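Local structure of RctB replication initiator protein (Vibrio cholerae, 5UBE) at residues A[8-22]-A[99-113]. The protein initiates replication of the second chromosome of Vibrio cholerae, probably by binding DNA in part through this N-terminal helix-turn-helix domain. Residues are numbered along the deposited sequence; the frame is centred on the assembly and turned at random.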
# COMPACT_ATOMS: atom_id res chain seq x y z
N LEU A 8 -15.45 0.27 4.96
CA LEU A 8 -15.70 1.56 5.58
C LEU A 8 -14.53 1.91 6.49
O LEU A 8 -14.29 1.24 7.50
CB LEU A 8 -17.02 1.51 6.36
CG LEU A 8 -17.62 2.79 6.94
CD1 LEU A 8 -19.14 2.70 6.93
CD2 LEU A 8 -17.11 2.99 8.35
N ILE A 9 -13.80 2.96 6.13
CA ILE A 9 -12.58 3.34 6.84
C ILE A 9 -12.95 4.13 8.08
O ILE A 9 -13.48 5.24 8.00
CB ILE A 9 -11.64 4.16 5.93
CG1 ILE A 9 -11.31 3.37 4.67
CG2 ILE A 9 -10.35 4.51 6.67
CD1 ILE A 9 -10.59 2.07 4.95
N LYS A 10 -12.62 3.58 9.25
CA LYS A 10 -13.03 4.16 10.51
C LYS A 10 -11.96 5.09 11.06
O LYS A 10 -10.79 5.02 10.69
CB LYS A 10 -13.35 3.06 11.53
CG LYS A 10 -14.37 2.05 11.05
CD LYS A 10 -14.77 1.07 12.15
CE LYS A 10 -15.78 1.69 13.10
NZ LYS A 10 -17.07 2.00 12.41
N LEU A 11 -12.41 5.99 11.95
CA LEU A 11 -11.52 6.91 12.64
C LEU A 11 -10.47 6.13 13.42
O LEU A 11 -10.68 4.97 13.77
CB LEU A 11 -12.33 7.81 13.57
CG LEU A 11 -13.06 9.00 12.92
CD1 LEU A 11 -12.13 9.76 11.98
CD2 LEU A 11 -14.33 8.58 12.20
N PRO A 12 -9.31 6.75 13.72
CA PRO A 12 -8.91 8.14 13.48
C PRO A 12 -8.46 8.47 12.05
O PRO A 12 -8.11 9.63 11.80
CB PRO A 12 -7.75 8.32 14.46
CG PRO A 12 -7.13 6.97 14.52
CD PRO A 12 -8.26 5.98 14.41
N ARG A 13 -8.47 7.49 11.14
CA ARG A 13 -8.09 7.74 9.75
C ARG A 13 -9.00 8.79 9.13
O ARG A 13 -10.20 8.84 9.40
CB ARG A 13 -8.17 6.45 8.94
CG ARG A 13 -7.36 5.30 9.50
CD ARG A 13 -6.11 5.05 8.69
NE ARG A 13 -5.38 3.87 9.14
CZ ARG A 13 -4.07 3.85 9.36
NH1 ARG A 13 -3.34 4.94 9.16
NH2 ARG A 13 -3.48 2.74 9.77
N THR A 14 -8.39 9.66 8.30
CA THR A 14 -9.09 10.70 7.54
C THR A 14 -8.41 10.83 6.17
O THR A 14 -7.49 10.07 5.84
CB THR A 14 -9.06 12.08 8.23
OG1 THR A 14 -7.73 12.63 8.14
CG2 THR A 14 -9.48 11.98 9.69
N HIS A 15 -8.86 11.82 5.39
CA HIS A 15 -8.27 12.04 4.07
C HIS A 15 -6.79 12.39 4.19
O HIS A 15 -6.00 12.03 3.31
CB HIS A 15 -9.00 13.16 3.33
CG HIS A 15 -10.39 12.81 2.92
ND1 HIS A 15 -10.71 12.36 1.65
CD2 HIS A 15 -11.56 12.86 3.60
CE1 HIS A 15 -12.01 12.14 1.58
NE2 HIS A 15 -12.55 12.44 2.75
N LYS A 16 -6.41 13.08 5.26
CA LYS A 16 -5.02 13.44 5.53
C LYS A 16 -4.10 12.22 5.55
O LYS A 16 -2.89 12.37 5.31
CB LYS A 16 -4.95 14.20 6.86
CG LYS A 16 -3.62 14.89 7.14
CD LYS A 16 -3.63 15.53 8.52
CE LYS A 16 -2.22 15.90 8.98
NZ LYS A 16 -2.20 16.41 10.39
N ASP A 17 -4.62 11.03 5.81
CA ASP A 17 -3.75 9.85 5.81
C ASP A 17 -3.24 9.53 4.41
O ASP A 17 -2.18 8.92 4.26
CB ASP A 17 -4.49 8.65 6.41
CG ASP A 17 -4.77 8.83 7.90
OD1 ASP A 17 -5.67 9.63 8.24
OD2 ASP A 17 -4.10 8.17 8.74
N GLY A 18 -3.98 9.95 3.37
CA GLY A 18 -3.60 9.63 2.01
C GLY A 18 -4.08 8.25 1.59
O GLY A 18 -5.02 7.68 2.15
N HIS A 19 -3.40 7.71 0.59
CA HIS A 19 -3.75 6.39 0.11
C HIS A 19 -3.43 5.35 1.18
O HIS A 19 -2.58 5.55 2.04
CB HIS A 19 -3.00 6.08 -1.18
CG HIS A 19 -3.60 6.70 -2.40
ND1 HIS A 19 -3.02 6.63 -3.65
CD2 HIS A 19 -4.75 7.41 -2.56
CE1 HIS A 19 -3.78 7.26 -4.52
NE2 HIS A 19 -4.83 7.75 -3.89
N LEU A 20 -4.13 4.21 1.10
CA LEU A 20 -4.13 3.19 2.13
C LEU A 20 -3.70 1.83 1.58
O LEU A 20 -4.04 1.47 0.45
CB LEU A 20 -5.52 3.05 2.75
CG LEU A 20 -6.08 4.26 3.49
CD1 LEU A 20 -7.43 3.92 4.12
CD2 LEU A 20 -5.10 4.71 4.54
N PHE A 21 -2.99 1.07 2.41
CA PHE A 21 -2.52 -0.27 2.07
C PHE A 21 -3.04 -1.27 3.09
O PHE A 21 -2.83 -1.11 4.29
CB PHE A 21 -0.99 -0.32 2.05
CG PHE A 21 -0.38 0.57 1.03
CD1 PHE A 21 -0.16 0.11 -0.26
CD2 PHE A 21 -0.03 1.87 1.34
CE1 PHE A 21 0.40 0.95 -1.22
CE2 PHE A 21 0.53 2.71 0.40
CZ PHE A 21 0.75 2.26 -0.87
N GLU A 22 -3.70 -2.31 2.60
CA GLU A 22 -4.18 -3.36 3.49
C GLU A 22 -3.01 -4.26 3.91
O GLU A 22 -2.30 -4.81 3.07
CB GLU A 22 -5.28 -4.15 2.77
CG GLU A 22 -5.61 -5.49 3.36
CD GLU A 22 -6.38 -6.35 2.37
OE1 GLU A 22 -7.48 -5.92 1.95
OE2 GLU A 22 -5.87 -7.43 2.00
N VAL A 99 -12.57 3.39 -1.52
CA VAL A 99 -13.25 3.20 -0.25
C VAL A 99 -13.74 4.55 0.26
O VAL A 99 -13.25 5.61 -0.15
CB VAL A 99 -12.35 2.53 0.81
CG1 VAL A 99 -11.92 1.16 0.34
CG2 VAL A 99 -11.15 3.42 1.11
N ARG A 100 -14.71 4.50 1.16
CA ARG A 100 -15.25 5.70 1.79
C ARG A 100 -15.05 5.63 3.29
O ARG A 100 -14.73 4.58 3.85
CB ARG A 100 -16.75 5.88 1.47
CG ARG A 100 -17.08 5.78 -0.01
CD ARG A 100 -18.58 5.91 -0.25
NE ARG A 100 -18.91 5.86 -1.67
CZ ARG A 100 -20.15 5.92 -2.15
NH1 ARG A 100 -21.18 6.01 -1.32
NH2 ARG A 100 -20.36 5.87 -3.46
N PHE A 101 -15.21 6.78 3.94
CA PHE A 101 -15.18 6.82 5.40
C PHE A 101 -16.58 6.66 5.98
O PHE A 101 -16.76 5.95 6.97
CB PHE A 101 -14.53 8.12 5.87
CG PHE A 101 -13.17 8.36 5.27
CD1 PHE A 101 -13.04 8.98 4.04
CD2 PHE A 101 -12.02 7.95 5.94
CE1 PHE A 101 -11.79 9.19 3.48
CE2 PHE A 101 -10.77 8.16 5.38
CZ PHE A 101 -10.65 8.78 4.16
N GLU A 102 -17.57 7.33 5.37
CA GLU A 102 -19.00 7.10 5.60
C GLU A 102 -19.38 7.12 7.08
O GLU A 102 -20.36 6.50 7.49
CB GLU A 102 -19.45 5.78 4.96
CG GLU A 102 -19.71 5.87 3.46
CD GLU A 102 -20.03 4.53 2.84
OE1 GLU A 102 -19.74 3.49 3.48
OE2 GLU A 102 -20.57 4.49 1.71
N GLU A 103 -18.62 7.85 7.89
CA GLU A 103 -18.94 8.07 9.29
C GLU A 103 -19.06 9.57 9.52
O GLU A 103 -18.27 10.17 10.26
CB GLU A 103 -17.89 7.43 10.21
CG GLU A 103 -17.92 5.91 10.19
CD GLU A 103 -16.95 5.28 11.17
OE1 GLU A 103 -16.08 6.01 11.71
OE2 GLU A 103 -17.05 4.06 11.40
N GLY A 104 -20.05 10.18 8.87
CA GLY A 104 -20.16 11.62 8.88
C GLY A 104 -19.04 12.33 8.15
O GLY A 104 -18.76 13.50 8.44
N LEU A 105 -18.38 11.64 7.22
CA LEU A 105 -17.27 12.21 6.46
C LEU A 105 -17.40 11.79 5.01
O LEU A 105 -17.29 10.60 4.69
CB LEU A 105 -15.92 11.77 7.04
CG LEU A 105 -14.67 12.30 6.35
CD1 LEU A 105 -14.80 13.79 6.05
CD2 LEU A 105 -13.42 12.02 7.18
N ALA A 106 -17.65 12.76 4.13
CA ALA A 106 -17.77 12.49 2.71
C ALA A 106 -16.40 12.26 2.09
O ALA A 106 -15.36 12.37 2.75
CB ALA A 106 -18.51 13.64 2.02
N GLY A 107 -16.39 11.94 0.80
CA GLY A 107 -15.16 11.77 0.06
C GLY A 107 -14.64 10.34 0.09
O GLY A 107 -15.06 9.50 0.89
N LYS A 108 -13.69 10.07 -0.80
CA LYS A 108 -13.08 8.76 -0.92
C LYS A 108 -11.56 8.87 -0.93
O LYS A 108 -11.00 9.96 -1.11
CB LYS A 108 -13.55 8.03 -2.20
CG LYS A 108 -15.05 7.98 -2.41
CD LYS A 108 -15.39 7.15 -3.63
CE LYS A 108 -16.89 7.11 -3.90
NZ LYS A 108 -17.22 6.16 -5.00
N THR A 109 -10.91 7.73 -0.71
CA THR A 109 -9.47 7.55 -0.91
C THR A 109 -9.29 6.21 -1.62
O THR A 109 -10.27 5.56 -1.98
CB THR A 109 -8.70 7.62 0.42
OG1 THR A 109 -9.15 6.58 1.30
CG2 THR A 109 -8.91 8.97 1.09
N MET A 110 -8.04 5.79 -1.81
CA MET A 110 -7.72 4.53 -2.49
C MET A 110 -7.19 3.49 -1.51
O MET A 110 -6.25 3.76 -0.76
CB MET A 110 -6.70 4.74 -3.61
CG MET A 110 -7.29 4.78 -5.00
SD MET A 110 -8.34 3.38 -5.39
CE MET A 110 -8.92 3.88 -7.01
N LEU A 111 -7.79 2.30 -1.54
CA LEU A 111 -7.28 1.17 -0.79
C LEU A 111 -6.54 0.23 -1.73
O LEU A 111 -6.99 -0.02 -2.85
CB LEU A 111 -8.41 0.41 -0.09
CG LEU A 111 -7.96 -0.75 0.80
CD1 LEU A 111 -7.09 -0.23 1.94
CD2 LEU A 111 -9.17 -1.51 1.32
N HIS A 112 -5.39 -0.27 -1.28
CA HIS A 112 -4.53 -1.10 -2.11
C HIS A 112 -4.31 -2.42 -1.40
O HIS A 112 -3.87 -2.43 -0.24
CB HIS A 112 -3.20 -0.40 -2.40
CG HIS A 112 -3.38 0.90 -3.10
ND1 HIS A 112 -3.14 1.07 -4.45
CD2 HIS A 112 -3.87 2.08 -2.65
CE1 HIS A 112 -3.42 2.31 -4.79
NE2 HIS A 112 -3.87 2.95 -3.72
N ARG A 113 -4.61 -3.51 -2.09
CA ARG A 113 -4.54 -4.86 -1.55
C ARG A 113 -3.54 -5.65 -2.37
O ARG A 113 -3.61 -5.65 -3.60
CB ARG A 113 -5.92 -5.53 -1.58
CG ARG A 113 -5.90 -7.06 -1.57
CD ARG A 113 -7.33 -7.57 -1.64
NE ARG A 113 -8.18 -6.84 -0.70
CZ ARG A 113 -9.50 -6.86 -0.71
NH1 ARG A 113 -10.16 -7.57 -1.62
NH2 ARG A 113 -10.18 -6.16 0.20
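The imidazole of H15 has F101 CE1 over one face, 3.4 Å above the ring plane near its centre, the two rings meeting obliquely with planes at 46°. At the rim of the same imidazole, H15 NE2 gives a hydrogen bond to A106 O (2.8 Å) that lies nearly in the ring plane and fixes the rotation of the ring against the 101–107 turn. M110 CB sits over one face of the H19 ring, 3.6 Å from its centroid, a CH-pi contact, and L20 O lies at the edge of the H112 ring, in its plane, 3.2 Å from H112 CD2. The 101–107 turn joins strands 94–100 and 108–114, the β-hairpin or wing of a helix-turn-helix domain of apparent winged-helix type, and residues 8–15 pack against it. F101 is also lined by I9, whose CB packs 3.8 Å from F101 CD2, and by the backbone of T14 at F101 CZ.

Further along, strand 20–22 runs parallel to strand 108–113, between it and strand 62–64. L20 N donates to M110 O, L20 O accepts from H112 N, and E22 N reaches H112 O. H19, F21 and H112 form an aromatic cluster with oblique rings, adjoining L85 of helix 78–91.

L8 and R100 form a single bridge, separate from the parallel ladder and held by the hydrogen bond from I9 N to R100 O (N-H...O 179°). At the far end E22, its CG anti to the backbone N (chi1 163°), extends alongside R113 in a salt bridge; R113 NE approaches E22 OE1 on the syn side, somewhat out of the carboxylate plane, at 2.9 Å, and R113 NH2 bonds it more weakly at 3.2 Å.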